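Prolyl 4-hydroxylase (Phytophthora capsici LT1534, PDB 6IUQ) probably hydroxylates prolyl residues at the 4-position, as an iron(II)-dependent oxygenase of the 2-oxoglutarate family built on a double-stranded beta-helix core. Local coordinates at residues 35-40 with 188-193; 57-62 with 141-146; 62-67 with 101-106. All coordinates share one frame; numbering follows the deposited sequence.

Interaction 1 of 3, residues 35-40 with 188-193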
ATOM      1  N   LYS A  35     -11.255  -8.784  -0.991  1.00 22.91           N
ATOM      2  CA  LYS A  35     -10.387  -8.661  -2.153  1.00 24.54           C
ATOM      3  C   LYS A  35      -8.939  -8.302  -1.793  1.00 19.65           C
ATOM      4  O   LYS A  35      -8.026  -8.582  -2.553  1.00 16.44           O
ATOM      5  CB  LYS A  35     -10.966  -7.617  -3.127  1.00 26.71           C
ATOM      6  CG  LYS A  35     -12.357  -7.980  -3.597  1.00 32.38           C
ATOM      7  CD  LYS A  35     -12.485  -7.925  -5.105  1.00 43.32           C
ATOM      8  CE  LYS A  35     -13.385  -9.057  -5.623  1.00 47.32           C
ATOM      9  NZ  LYS A  35     -12.756  -9.856  -6.733  1.00 56.53           N
ATOM     10  N   GLY A  36      -8.731  -7.689  -0.634  1.00 20.26           N
ATOM     11  CA  GLY A  36      -7.388  -7.346  -0.201  1.00 14.51           C
ATOM     12  C   GLY A  36      -7.082  -5.874  -0.395  1.00 15.80           C
ATOM     13  O   GLY A  36      -6.126  -5.351   0.158  1.00 15.84           O
ATOM     14  N   TYR A  37      -7.920  -5.200  -1.174  1.00 17.57           N
ATOM     15  CA  TYR A  37      -7.753  -3.793  -1.472  1.00 13.05           C
ATOM     16  C   TYR A  37      -9.099  -3.184  -1.747  1.00 18.84           C
ATOM     17  O   TYR A  37     -10.042  -3.891  -2.088  1.00 19.20           O
ATOM     18  CB  TYR A  37      -6.880  -3.596  -2.695  1.00 18.88           C
ATOM     19  CG  TYR A  37      -7.588  -4.042  -3.960  1.00 18.48           C
ATOM     20  CD1 TYR A  37      -7.583  -5.374  -4.335  1.00 19.80           C
ATOM     21  CD2 TYR A  37      -8.274  -3.140  -4.759  1.00 22.15           C
ATOM     22  CE1 TYR A  37      -8.216  -5.795  -5.456  1.00 20.59           C
ATOM     23  CE2 TYR A  37      -8.928  -3.562  -5.903  1.00 22.34           C
ATOM     24  CZ  TYR A  37      -8.894  -4.891  -6.241  1.00 25.86           C
ATOM     25  OH  TYR A  37      -9.527  -5.335  -7.379  1.00 33.84           O
ATOM     26  N   VAL A  38      -9.171  -1.862  -1.692  1.00 18.06           N
ATOM     27  CA  VAL A  38     -10.356  -1.171  -2.145  1.00 17.39           C
ATOM     28  C   VAL A  38      -9.991   0.266  -2.551  1.00 19.90           C
ATOM     29  O   VAL A  38      -9.100   0.875  -1.958  1.00 16.64           O
ATOM     30  CB  VAL A  38     -11.452  -1.211  -1.052  1.00 23.46           C
ATOM     31  CG1 VAL A  38     -10.976  -0.536   0.242  1.00 14.07           C
ATOM     32  CG2 VAL A  38     -12.761  -0.618  -1.565  1.00 17.59           C
ATOM     33  N   VAL A  39     -10.646   0.771  -3.601  1.00 16.44           N
ATOM     34  CA  VAL A  39     -10.396   2.100  -4.139  1.00 15.54           C
ATOM     35  C   VAL A  39     -11.581   3.034  -3.855  1.00 23.16           C
ATOM     36  O   VAL A  39     -12.728   2.656  -4.059  1.00 21.71           O
ATOM     37  CB  VAL A  39     -10.158   2.048  -5.650  1.00 20.35           C
ATOM     38  CG1 VAL A  39      -9.993   3.471  -6.210  1.00 20.65           C
ATOM     39  CG2 VAL A  39      -8.935   1.158  -5.976  1.00 15.63           C
ATOM     40  N   ILE A  40     -11.306   4.238  -3.361  1.00 20.52           N
ATOM     41  CA  ILE A  40     -12.353   5.209  -3.065  1.00 20.12           C
ATOM     42  C   ILE A  40     -12.087   6.537  -3.770  1.00 22.20           C
ATOM     43  O   ILE A  40     -11.131   7.242  -3.434  1.00 24.43           O
ATOM     44  CB  ILE A  40     -12.472   5.488  -1.563  1.00 22.63           C
ATOM     45  CG1 ILE A  40     -12.244   4.216  -0.749  1.00 23.21           C
ATOM     46  CG2 ILE A  40     -13.835   6.118  -1.236  1.00 22.16           C
ATOM     47  CD1 ILE A  40     -12.426   4.433   0.730  1.00 27.88           C
ATOM     48  N   LEU A 188      -1.368  -3.521  -8.198  1.00 17.11           N
ATOM     49  CA  LEU A 188      -1.650  -4.485  -7.153  1.00 20.77           C
ATOM     50  C   LEU A 188      -1.644  -5.875  -7.744  1.00 20.11           C
ATOM     51  O   LEU A 188      -2.059  -6.060  -8.890  1.00 18.33           O
ATOM     52  CB  LEU A 188      -3.014  -4.211  -6.499  1.00 21.94           C
ATOM     53  CG  LEU A 188      -3.306  -2.772  -6.057  1.00 24.04           C
ATOM     54  CD1 LEU A 188      -4.778  -2.629  -5.659  1.00 25.42           C
ATOM     55  CD2 LEU A 188      -2.400  -2.347  -4.919  1.00 18.37           C
ATOM     56  N   PHE A 189      -1.183  -6.850  -6.960  1.00 15.07           N
ATOM     57  CA  PHE A 189      -1.205  -8.246  -7.388  1.00 20.15           C
ATOM     58  C   PHE A 189      -1.952  -9.115  -6.385  1.00 17.26           C
ATOM     59  O   PHE A 189      -1.322  -9.836  -5.612  1.00 19.46           O
ATOM     60  CB  PHE A 189       0.219  -8.802  -7.559  1.00 18.62           C
ATOM     61  CG  PHE A 189       1.028  -8.110  -8.613  1.00 17.24           C
ATOM     62  CD1 PHE A 189       0.862  -8.423  -9.955  1.00 22.46           C
ATOM     63  CD2 PHE A 189       1.979  -7.155  -8.263  1.00 19.09           C
ATOM     64  CE1 PHE A 189       1.632  -7.788 -10.952  1.00 21.40           C
ATOM     65  CE2 PHE A 189       2.754  -6.514  -9.250  1.00 25.30           C
ATOM     66  CZ  PHE A 189       2.570  -6.832 -10.599  1.00 24.17           C
ATOM     67  N   PRO A 190      -3.288  -9.033  -6.372  1.00 21.55           N
ATOM     68  CA  PRO A 190      -4.040  -9.983  -5.536  1.00 23.01           C
ATOM     69  C   PRO A 190      -3.580 -11.394  -5.914  1.00 22.14           C
ATOM     70  O   PRO A 190      -3.577 -11.714  -7.107  1.00 20.66           O
ATOM     71  CB  PRO A 190      -5.511  -9.730  -5.918  1.00 16.47           C
ATOM     72  CG  PRO A 190      -5.512  -8.410  -6.611  1.00 21.36           C
ATOM     73  CD  PRO A 190      -4.161  -8.201  -7.218  1.00 18.45           C
ATOM     74  N   PHE A 191      -3.165 -12.195  -4.933  1.00 16.57           N
ATOM     75  CA  PHE A 191      -2.294 -13.338  -5.200  1.00 20.09           C
ATOM     76  C   PHE A 191      -2.953 -14.328  -6.169  1.00 23.39           C
ATOM     77  O   PHE A 191      -4.057 -14.824  -5.915  1.00 22.14           O
ATOM     78  CB  PHE A 191      -1.907 -14.030  -3.875  1.00 22.41           C
ATOM     79  CG  PHE A 191      -0.612 -14.832  -3.935  1.00 16.30           C
ATOM     80  CD1 PHE A 191       0.602 -14.206  -4.158  1.00 21.14           C
ATOM     81  CD2 PHE A 191      -0.617 -16.198  -3.736  1.00 18.61           C
ATOM     82  CE1 PHE A 191       1.780 -14.928  -4.195  1.00 21.65           C
ATOM     83  CE2 PHE A 191       0.572 -16.935  -3.780  1.00 16.52           C
ATOM     84  CZ  PHE A 191       1.762 -16.297  -4.008  1.00 18.89           C
ATOM     85  N   LEU A 192      -2.260 -14.580  -7.285  1.00 22.21           N
ATOM     86  CA  LEU A 192      -2.695 -15.480  -8.367  1.00 25.27           C
ATOM     87  C   LEU A 192      -3.875 -14.951  -9.199  1.00 23.81           C
ATOM     88  O   LEU A 192      -4.373 -15.666 -10.045  1.00 24.51           O
ATOM     89  CB  LEU A 192      -3.060 -16.871  -7.820  1.00 20.04           C
ATOM     90  CG  LEU A 192      -2.079 -17.566  -6.867  1.00 20.49           C
ATOM     91  CD1 LEU A 192      -2.608 -18.944  -6.552  1.00 18.90           C
ATOM     92  CD2 LEU A 192      -0.650 -17.638  -7.452  1.00 24.14           C
ATOM     93  N   GLN A 193      -4.317 -13.714  -8.976  1.00 25.99           N
ATOM     94  CA  GLN A 193      -5.400 -13.136  -9.779  1.00 21.39           C
ATOM     95  C   GLN A 193      -4.823 -12.264 -10.863  1.00 23.34           C
ATOM     96  O   GLN A 193      -3.618 -12.129 -10.974  1.00 26.64           O
ATOM     97  CB  GLN A 193      -6.352 -12.281  -8.932  1.00 25.11           C
ATOM     98  CG  GLN A 193      -6.897 -12.946  -7.682  1.00 28.44           C
ATOM     99  CD  GLN A 193      -7.432 -14.327  -7.950  1.00 31.58           C
ATOM    100  OE1 GLN A 193      -7.102 -15.263  -7.230  1.00 45.74           O
ATOM    101  NE2 GLN A 193      -8.251 -14.472  -8.988  1.00 37.52           N
TER

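Interaction 2 of 3, residues 57-62 with 141-146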
ATOM      1  N   ARG A  57       3.083  21.045  -0.692  1.00 32.49           N
ATOM      2  CA  ARG A  57       3.948  21.801  -1.581  1.00 37.18           C
ATOM      3  C   ARG A  57       4.745  22.837  -0.790  1.00 38.99           C
ATOM      4  O   ARG A  57       5.914  23.084  -1.068  1.00 41.41           O
ATOM      5  CB  ARG A  57       3.133  22.487  -2.674  1.00 32.80           C
ATOM      6  CG  ARG A  57       2.623  21.570  -3.777  1.00 37.13           C
ATOM      7  CD  ARG A  57       2.422  22.392  -5.037  1.00 37.94           C
ATOM      8  NE  ARG A  57       1.423  21.861  -5.958  1.00 47.01           N
ATOM      9  CZ  ARG A  57       1.666  20.964  -6.913  1.00 50.93           C
ATOM     10  NH1 ARG A  57       2.889  20.464  -7.072  1.00 46.97           N
ATOM     11  NH2 ARG A  57       0.675  20.572  -7.716  1.00 36.86           N
ATOM     12  N   TRP A  58       4.101  23.442   0.202  1.00 35.75           N
ATOM     13  CA  TRP A  58       4.776  24.395   1.058  1.00 34.39           C
ATOM     14  C   TRP A  58       5.917  23.737   1.821  1.00 40.44           C
ATOM     15  O   TRP A  58       7.016  24.280   1.898  1.00 43.92           O
ATOM     16  CB  TRP A  58       3.798  25.027   2.035  1.00 34.59           C
ATOM     17  CG  TRP A  58       4.440  26.082   2.858  1.00 42.10           C
ATOM     18  CD1 TRP A  58       4.586  27.405   2.534  1.00 39.78           C
ATOM     19  CD2 TRP A  58       5.053  25.912   4.139  1.00 39.06           C
ATOM     20  NE1 TRP A  58       5.242  28.067   3.542  1.00 40.52           N
ATOM     21  CE2 TRP A  58       5.542  27.175   4.539  1.00 36.12           C
ATOM     22  CE3 TRP A  58       5.227  24.819   4.993  1.00 39.82           C
ATOM     23  CZ2 TRP A  58       6.184  27.374   5.752  1.00 36.75           C
ATOM     24  CZ3 TRP A  58       5.872  25.017   6.196  1.00 38.44           C
ATOM     25  CH2 TRP A  58       6.345  26.286   6.565  1.00 40.38           C
ATOM     26  N   LEU A  59       5.651  22.568   2.391  1.00 38.26           N
ATOM     27  CA  LEU A  59       6.676  21.824   3.106  1.00 40.86           C
ATOM     28  C   LEU A  59       7.865  21.562   2.201  1.00 43.25           C
ATOM     29  O   LEU A  59       9.019  21.615   2.633  1.00 42.03           O
ATOM     30  CB  LEU A  59       6.116  20.504   3.633  1.00 39.83           C
ATOM     31  CG  LEU A  59       5.179  20.643   4.827  1.00 40.73           C
ATOM     32  CD1 LEU A  59       4.564  19.303   5.155  1.00 26.83           C
ATOM     33  CD2 LEU A  59       5.936  21.210   6.027  1.00 40.47           C
ATOM     34  N   ASN A  60       7.567  21.285   0.938  1.00 42.72           N
ATOM     35  CA  ASN A  60       8.597  21.020  -0.055  1.00 49.29           C
ATOM     36  C   ASN A  60       9.392  22.269  -0.474  1.00 48.05           C
ATOM     37  O   ASN A  60      10.588  22.178  -0.767  1.00 48.67           O
ATOM     38  CB  ASN A  60       7.972  20.378  -1.286  1.00 40.79           C
ATOM     39  CG  ASN A  60       9.006  19.929  -2.280  1.00 47.16           C
ATOM     40  OD1 ASN A  60       9.872  19.110  -1.955  1.00 47.29           O
ATOM     41  ND2 ASN A  60       8.930  20.458  -3.500  1.00 37.15           N
ATOM     42  N   GLU A  61       8.723  23.420  -0.520  1.00 43.05           N
ATOM     43  CA  GLU A  61       9.386  24.691  -0.821  1.00 46.34           C
ATOM     44  C   GLU A  61      10.326  25.087   0.304  1.00 47.22           C
ATOM     45  O   GLU A  61      11.350  25.725   0.082  1.00 50.13           O
ATOM     46  CB  GLU A  61       8.372  25.811  -1.031  1.00 42.82           C
ATOM     47  CG  GLU A  61       7.632  25.800  -2.359  1.00 52.94           C
ATOM     48  CD  GLU A  61       6.449  26.776  -2.361  1.00 63.19           C
ATOM     49  OE1 GLU A  61       5.744  26.865  -1.326  1.00 59.68           O
ATOM     50  OE2 GLU A  61       6.234  27.464  -3.387  1.00 64.80           O
ATOM     51  N   ASN A  62       9.965  24.725   1.527  1.00 45.00           N
ATOM     52  CA  ASN A  62      10.772  25.109   2.664  1.00 42.52           C
ATOM     53  C   ASN A  62      11.645  23.954   3.123  1.00 47.66           C
ATOM     54  O   ASN A  62      11.962  23.808   4.304  1.00 49.24           O
ATOM     55  CB  ASN A  62       9.878  25.640   3.775  1.00 41.30           C
ATOM     56  CG  ASN A  62       9.212  26.948   3.386  1.00 41.71           C
ATOM     57  OD1 ASN A  62       8.255  26.961   2.611  1.00 46.49           O
ATOM     58  ND2 ASN A  62       9.734  28.058   3.897  1.00 45.20           N
ATOM     59  N   LEU A 141       2.377   8.626   9.388  1.00 25.68           N
ATOM     60  CA  LEU A 141       1.867   9.425   8.289  1.00 27.90           C
ATOM     61  C   LEU A 141       3.041   9.947   7.474  1.00 28.91           C
ATOM     62  O   LEU A 141       3.797  10.805   7.926  1.00 30.44           O
ATOM     63  CB  LEU A 141       1.000  10.572   8.814  1.00 31.04           C
ATOM     64  CG  LEU A 141       0.070  11.250   7.815  1.00 33.71           C
ATOM     65  CD1 LEU A 141      -1.220  11.653   8.532  1.00 34.42           C
ATOM     66  CD2 LEU A 141       0.733  12.443   7.154  1.00 33.68           C
ATOM     67  N   LYS A 142       3.194   9.423   6.267  1.00 28.04           N
ATOM     68  CA  LYS A 142       4.339   9.776   5.434  1.00 29.14           C
ATOM     69  C   LYS A 142       3.910  10.584   4.197  1.00 33.27           C
ATOM     70  O   LYS A 142       2.913  10.265   3.545  1.00 29.14           O
ATOM     71  CB  LYS A 142       5.098   8.508   5.026  1.00 26.85           C
ATOM     72  CG  LYS A 142       6.345   8.751   4.192  1.00 36.36           C
ATOM     73  CD  LYS A 142       7.162   7.471   3.940  1.00 41.58           C
ATOM     74  CE  LYS A 142       6.648   6.664   2.727  1.00 46.99           C
ATOM     75  NZ  LYS A 142       6.640   7.406   1.413  1.00 38.22           N
ATOM     76  N   LEU A 143       4.651  11.650   3.905  1.00 30.23           N
ATOM     77  CA  LEU A 143       4.473  12.407   2.675  1.00 28.88           C
ATOM     78  C   LEU A 143       5.575  12.046   1.691  1.00 34.31           C
ATOM     79  O   LEU A 143       6.727  11.885   2.079  1.00 30.96           O
ATOM     80  CB  LEU A 143       4.484  13.907   2.948  1.00 30.88           C
ATOM     81  CG  LEU A 143       3.544  14.416   4.034  1.00 35.90           C
ATOM     82  CD1 LEU A 143       3.666  15.923   4.160  1.00 32.46           C
ATOM     83  CD2 LEU A 143       2.108  14.008   3.726  1.00 36.07           C
ATOM     84  N   GLN A 144       5.219  11.911   0.417  1.00 33.80           N
ATOM     85  CA  GLN A 144       6.191  11.534  -0.593  1.00 32.41           C
ATOM     86  C   GLN A 144       6.046  12.350  -1.865  1.00 34.94           C
ATOM     87  O   GLN A 144       4.953  12.473  -2.415  1.00 32.94           O
ATOM     88  CB  GLN A 144       6.071  10.053  -0.932  1.00 34.68           C
ATOM     89  CG  GLN A 144       6.979   9.629  -2.073  1.00 47.13           C
ATOM     90  CD  GLN A 144       6.944   8.142  -2.345  1.00 46.12           C
ATOM     91  OE1 GLN A 144       6.223   7.681  -3.234  1.00 52.38           O
ATOM     92  NE2 GLN A 144       7.731   7.381  -1.587  1.00 46.28           N
ATOM     93  N   ARG A 145       7.161  12.916  -2.322  1.00 36.15           N
ATOM     94  CA  ARG A 145       7.215  13.553  -3.627  1.00 38.83           C
ATOM     95  C   ARG A 145       8.130  12.739  -4.533  1.00 41.93           C
ATOM     96  O   ARG A 145       9.260  12.412  -4.168  1.00 41.85           O
ATOM     97  CB  ARG A 145       7.709  15.000  -3.519  1.00 42.64           C
ATOM     98  CG  ARG A 145       7.442  15.846  -4.767  1.00 48.55           C
ATOM     99  CD  ARG A 145       8.019  17.264  -4.640  1.00 46.88           C
ATOM    100  NE  ARG A 145       9.465  17.261  -4.808  1.00 54.63           N
ATOM    101  CZ  ARG A 145      10.079  17.504  -5.962  1.00 56.66           C
ATOM    102  NH1 ARG A 145       9.367  17.801  -7.048  1.00 51.34           N
ATOM    103  NH2 ARG A 145      11.403  17.466  -6.023  1.00 53.77           N
ATOM    104  N   ASN A 146       7.615  12.382  -5.700  1.00 37.65           N
ATOM    105  CA  ASN A 146       8.403  11.720  -6.723  1.00 42.89           C
ATOM    106  C   ASN A 146       8.589  12.690  -7.880  1.00 45.98           C
ATOM    107  O   ASN A 146       7.614  13.089  -8.525  1.00 39.54           O
ATOM    108  CB  ASN A 146       7.716  10.428  -7.185  1.00 43.49           C
ATOM    109  CG  ASN A 146       8.475   9.714  -8.292  1.00 50.84           C
ATOM    110  OD1 ASN A 146       9.561  10.137  -8.691  1.00 51.76           O
ATOM    111  ND2 ASN A 146       7.903   8.615  -8.792  1.00 44.55           N
TER

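Interaction 3 of 3, residues 62-67 with 101-106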
ATOM      1  N   ASN A  62       9.965  24.725   1.527  1.00 45.00           N
ATOM      2  CA  ASN A  62      10.772  25.109   2.664  1.00 42.52           C
ATOM      3  C   ASN A  62      11.645  23.954   3.123  1.00 47.66           C
ATOM      4  O   ASN A  62      11.962  23.808   4.304  1.00 49.24           O
ATOM      5  CB  ASN A  62       9.878  25.640   3.775  1.00 41.30           C
ATOM      6  CG  ASN A  62       9.212  26.948   3.386  1.00 41.71           C
ATOM      7  OD1 ASN A  62       8.255  26.961   2.611  1.00 46.49           O
ATOM      8  ND2 ASN A  62       9.734  28.058   3.897  1.00 45.20           N
ATOM      9  N   ASP A  63      12.031  23.144   2.145  1.00 46.67           N
ATOM     10  CA  ASP A  63      13.068  22.135   2.291  1.00 48.75           C
ATOM     11  C   ASP A  63      12.875  21.197   3.477  1.00 54.99           C
ATOM     12  O   ASP A  63      13.837  20.835   4.154  1.00 60.22           O
ATOM     13  CB  ASP A  63      14.431  22.821   2.375  1.00 57.45           C
ATOM     14  CG  ASP A  63      14.720  23.696   1.154  1.00 64.38           C
ATOM     15  OD1 ASP A  63      14.440  23.262   0.009  1.00 57.88           O
ATOM     16  OD2 ASP A  63      15.220  24.827   1.346  1.00 70.66           O
ATOM     17  N   HIS A  64      11.632  20.782   3.711  1.00 53.08           N
ATOM     18  CA  HIS A  64      11.349  19.810   4.760  1.00 48.35           C
ATOM     19  C   HIS A  64      11.318  18.374   4.223  1.00 48.32           C
ATOM     20  O   HIS A  64      11.433  17.423   4.994  1.00 50.52           O
ATOM     21  CB  HIS A  64      10.036  20.152   5.464  1.00 46.95           C
ATOM     22  CG  HIS A  64      10.117  21.378   6.322  1.00 47.60           C
ATOM     23  ND1 HIS A  64       9.866  22.646   5.840  1.00 52.37           N
ATOM     24  CD2 HIS A  64      10.437  21.531   7.629  1.00 43.50           C
ATOM     25  CE1 HIS A  64      10.021  23.525   6.815  1.00 50.48           C
ATOM     26  NE2 HIS A  64      10.368  22.875   7.910  1.00 51.54           N
ATOM     27  N   PHE A  65      11.210  18.223   2.914  1.00 45.98           N
ATOM     28  CA  PHE A  65      11.252  16.908   2.314  1.00 46.33           C
ATOM     29  C   PHE A  65      12.718  16.581   2.295  1.00 53.88           C
ATOM     30  O   PHE A  65      13.537  17.349   1.867  1.00 52.83           O
ATOM     31  CB  PHE A  65      10.661  16.880   0.924  1.00 42.65           C
ATOM     32  CG  PHE A  65       9.193  16.621   0.899  1.00 44.47           C
ATOM     33  CD1 PHE A  65       8.312  17.594   1.270  1.00 47.14           C
ATOM     34  CD2 PHE A  65       8.705  15.411   0.520  1.00 39.96           C
ATOM     35  CE1 PHE A  65       6.972  17.370   1.255  1.00 42.01           C
ATOM     36  CE2 PHE A  65       7.375  15.181   0.490  1.00 37.58           C
ATOM     37  CZ  PHE A  65       6.506  16.158   0.859  1.00 40.64           C
ATOM     38  N   LYS A  66      13.030  15.346   2.617  1.00 49.40           N
ATOM     39  CA  LYS A  66      14.397  14.909   2.638  1.00 52.64           C
ATOM     40  C   LYS A  66      14.599  13.629   1.894  1.00 62.07           C
ATOM     41  O   LYS A  66      13.764  12.768   1.973  1.00 59.00           O
ATOM     42  CB  LYS A  66      14.799  14.636   4.066  1.00 51.84           C
ATOM     43  CG  LYS A  66      14.922  15.879   4.906  1.00 54.83           C
ATOM     44  CD  LYS A  66      15.612  16.973   4.128  1.00 56.40           C
ATOM     45  CE  LYS A  66      15.968  18.136   5.026  1.00 57.13           C
ATOM     46  NZ  LYS A  66      16.701  19.173   4.273  1.00 52.99           N
ATOM     47  N   PRO A  67      15.683  13.491   1.141  1.00 68.53           N
ATOM     48  CA  PRO A  67      15.928  12.183   0.511  1.00 62.40           C
ATOM     49  C   PRO A  67      15.920  11.040   1.499  1.00 57.29           C
ATOM     50  O   PRO A  67      15.616   9.953   1.061  1.00 55.89           O
ATOM     51  CB  PRO A  67      17.306  12.334  -0.096  1.00 61.19           C
ATOM     52  CG  PRO A  67      17.959  13.349   0.760  1.00 61.07           C
ATOM     53  CD  PRO A  67      16.884  14.328   1.107  1.00 60.36           C
ATOM     54  N   ALA A 101       5.692  16.738  16.181  1.00 43.78           N
ATOM     55  CA  ALA A 101       4.707  17.787  16.478  1.00 42.85           C
ATOM     56  C   ALA A 101       5.194  19.183  16.081  1.00 47.98           C
ATOM     57  O   ALA A 101       4.389  20.062  15.759  1.00 42.73           O
ATOM     58  CB  ALA A 101       4.343  17.775  17.957  1.00 41.09           C
ATOM     59  N   ALA A 102       6.509  19.381  16.119  1.00 45.60           N
ATOM     60  CA  ALA A 102       7.111  20.657  15.765  1.00 49.70           C
ATOM     61  C   ALA A 102       6.841  20.972  14.306  1.00 48.40           C
ATOM     62  O   ALA A 102       6.592  22.117  13.933  1.00 49.36           O
ATOM     63  CB  ALA A 102       8.609  20.632  16.038  1.00 54.35           C
ATOM     64  N   LEU A 103       6.900  19.931  13.487  1.00 47.91           N
ATOM     65  CA  LEU A 103       6.664  20.039  12.058  1.00 42.93           C
ATOM     66  C   LEU A 103       5.171  20.204  11.785  1.00 44.68           C
ATOM     67  O   LEU A 103       4.750  21.029  10.969  1.00 39.55           O
ATOM     68  CB  LEU A 103       7.205  18.799  11.350  1.00 42.36           C
ATOM     69  CG  LEU A 103       7.270  18.820   9.828  1.00 45.55           C
ATOM     70  CD1 LEU A 103       7.689  20.196   9.359  1.00 48.32           C
ATOM     71  CD2 LEU A 103       8.269  17.780   9.375  1.00 41.01           C
ATOM     72  N   ARG A 104       4.378  19.422  12.505  1.00 42.23           N
ATOM     73  CA  ARG A 104       2.951  19.356  12.265  1.00 40.90           C
ATOM     74  C   ARG A 104       2.273  20.672  12.550  1.00 40.74           C
ATOM     75  O   ARG A 104       1.304  21.034  11.884  1.00 40.73           O
ATOM     76  CB  ARG A 104       2.324  18.256  13.110  1.00 42.76           C
ATOM     77  CG  ARG A 104       1.765  17.134  12.293  1.00 37.72           C
ATOM     78  CD  ARG A 104       1.122  16.134  13.193  1.00 36.92           C
ATOM     79  NE  ARG A 104       2.137  15.377  13.903  1.00 43.61           N
ATOM     80  CZ  ARG A 104       2.181  15.248  15.218  1.00 37.02           C
ATOM     81  NH1 ARG A 104       1.253  15.818  15.975  1.00 37.30           N
ATOM     82  NH2 ARG A 104       3.152  14.539  15.765  1.00 42.09           N
ATOM     83  N   THR A 105       2.798  21.393  13.537  1.00 46.03           N
ATOM     84  CA  THR A 105       2.277  22.708  13.911  1.00 42.66           C
ATOM     85  C   THR A 105       2.366  23.718  12.763  1.00 37.64           C
ATOM     86  O   THR A 105       1.628  24.704  12.736  1.00 38.33           O
ATOM     87  CB  THR A 105       3.029  23.259  15.144  1.00 52.30           C
ATOM     88  OG1 THR A 105       3.079  22.244  16.156  1.00 56.16           O
ATOM     89  CG2 THR A 105       2.337  24.500  15.711  1.00 48.87           C
ATOM     90  N   LYS A 106       3.249  23.466  11.802  1.00 37.81           N
ATOM     91  CA  LYS A 106       3.361  24.357  10.652  1.00 37.37           C
ATOM     92  C   LYS A 106       2.244  24.149   9.640  1.00 36.94           C
ATOM     93  O   LYS A 106       1.990  25.032   8.832  1.00 33.94           O
ATOM     94  CB  LYS A 106       4.712  24.184   9.953  1.00 37.86           C
ATOM     95  CG  LYS A 106       5.912  24.394  10.866  1.00 39.91           C
ATOM     96  CD  LYS A 106       7.229  24.246  10.115  1.00 43.80           C
ATOM     97  CE  LYS A 106       8.417  24.606  11.012  1.00 50.32           C
ATOM     98  NZ  LYS A 106       8.351  26.020  11.509  1.00 50.90           N
TER

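Interaction 1 of 3, residues 35-40 with 188-193
Tyr37 meets Leu188 and Pro190 through its aromatic ring, and these two contacts carry the interaction. Leu188 lays one methyl over a face of the ring. Its CD1 lies 4.0 Å from the centroid of the Tyr37 ring, 29° off the ring normal, which is a CH-pi contact. The methyl is not centred. It sits toward the root of the ring, with Leu188 CD1 3.6 Å from Tyr37 CG and 3.8 Å from Tyr37 CB.

Pro190 meets a different part of the tyrosine. Its CG comes obliquely to the ring carbon, Tyr37 CE1 to Pro190 CG being 3.9 Å. The ring therefore touches leucine near its base and proline nearer its hydroxyl end. The Tyr37 torsion explains the reach. CG stands between the backbone N and the carbonyl carbon (chi1 70°), and the ring extends across to the segment 188-193. Both side-chain contacts are apolar.

The backbone turns next to the contact on both sides. Gly36 leaves the preceding helix with positive phi (103°), a conformation that suits glycine, and strand 37-40 starts at the next residue. Pro190 opens a type II turn closed by Gln193 N to Pro190 O at 2.8 Å.

The contact joins the two sheets of the double-stranded beta-helix fold. Strand 37-40 is one of the two edge strands of the larger sheet and pairs with strand 204-209. Strand 186-189 is the middle strand of the smaller sheet. Phe208 of strand 204-209 touches both Tyr37 and Leu188. Helix 26-35 packs on Val38, while helix 254-262 receives Phe191 and Leu192, the two middle residues of the turn.

Interaction 2 of 3, residues 57-62 with 141-146
The end of helix 46-61 lies against strand 139-146, with CA atoms 9.7 Å apart at Leu59 and Leu143 and 8.4 Å apart at Asn60 and Arg145. This is helix-on-sheet packing on the larger sheet of the double-stranded beta-helix fold. Two side-chain pairs fill the interface.

Leu59 and Leu143 lie roughly perpendicular to each other and meet methyl to methyl, Leu59 CD1 to Leu143 CD1 at 3.6 Å. Both are buried, and Leu110 of helix 108-115 touches both.

The second pair brings two polar side chains together. The amide of Asn60 lies across the bent end of Arg145, its plane 35° from that of the guanidinium. Arg145 extends from the strand with CG anti to the backbone N (chi1 -164°) and then turns at chi3 (75°). Its charged end is held by Glu223, which takes a salt bridge from Arg145 NH1 and another from Arg57 NH1. One carboxylate thus links helix and strand. Tyr225 of strand 224-232 touches both Asn60 and Arg145. Asn60 ND2 packs over one face of the guanidinium, 3.5 Å from Arg145 CD and also 3.5 Å from Arg145 NE, a fellow donor to which it makes no hydrogen bond.

Interaction 3 of 3, residues 62-67 with 101-106
The imidazole of His64 is the flat group of this contact, and both of its partners approach it obliquely. Leu103 is the nearer. Its CD1 lies 3.5 Å from His64 CD2 and 4.1 Å from His64 NE2. The two side chains run antiparallel alongside each other.

Lys106 lies roughly perpendicular to the histidine. It touches through the aliphatic part of its chain, with Lys106 CE 4.1 Å from His64 NE2. The lysine bends at its last torsion (chi4 -60°), and its NZ remains 5.2 Å from His64 NE2. At the ring atom ND1, His64 makes a weak hydrogen bond to Leu59 O. This bond may favour the ring position seen here.

Leu103 also touches Leu59 and Val96, and Lys106 touches Trp58. Segment 101-106 is thereby joined to helix 46-61 and strand 94-97 at the protein surface. His64 belongs to the turn that ends helix 46-61. Its N returns to Leu59 O, Asp63 N returns to Asn60 O, and Asp63 has positive phi, the hallmarks of a Schellman motif.

Interactions 2 and 3 are neighbours, with centres 8 Å apart. They share Asn62 and meet where helix 46-61 ends. Phe65 of segment 62-67 joins them further, its CZ lying 3.7 Å from Leu143 CB. Interaction 1 is on the opposite side of the chain's centre, its centre 28 Å from that of interaction 2 and 33 Å from that of interaction 3. Interactions 1 and 2 still reach the same larger sheet, through its edge strand 37-40 and through strand 139-146. Interaction 1 comes within about 8 Å of the iron, through the side chain of Leu188; the metal itself is bound by His156, Asp158 and His215.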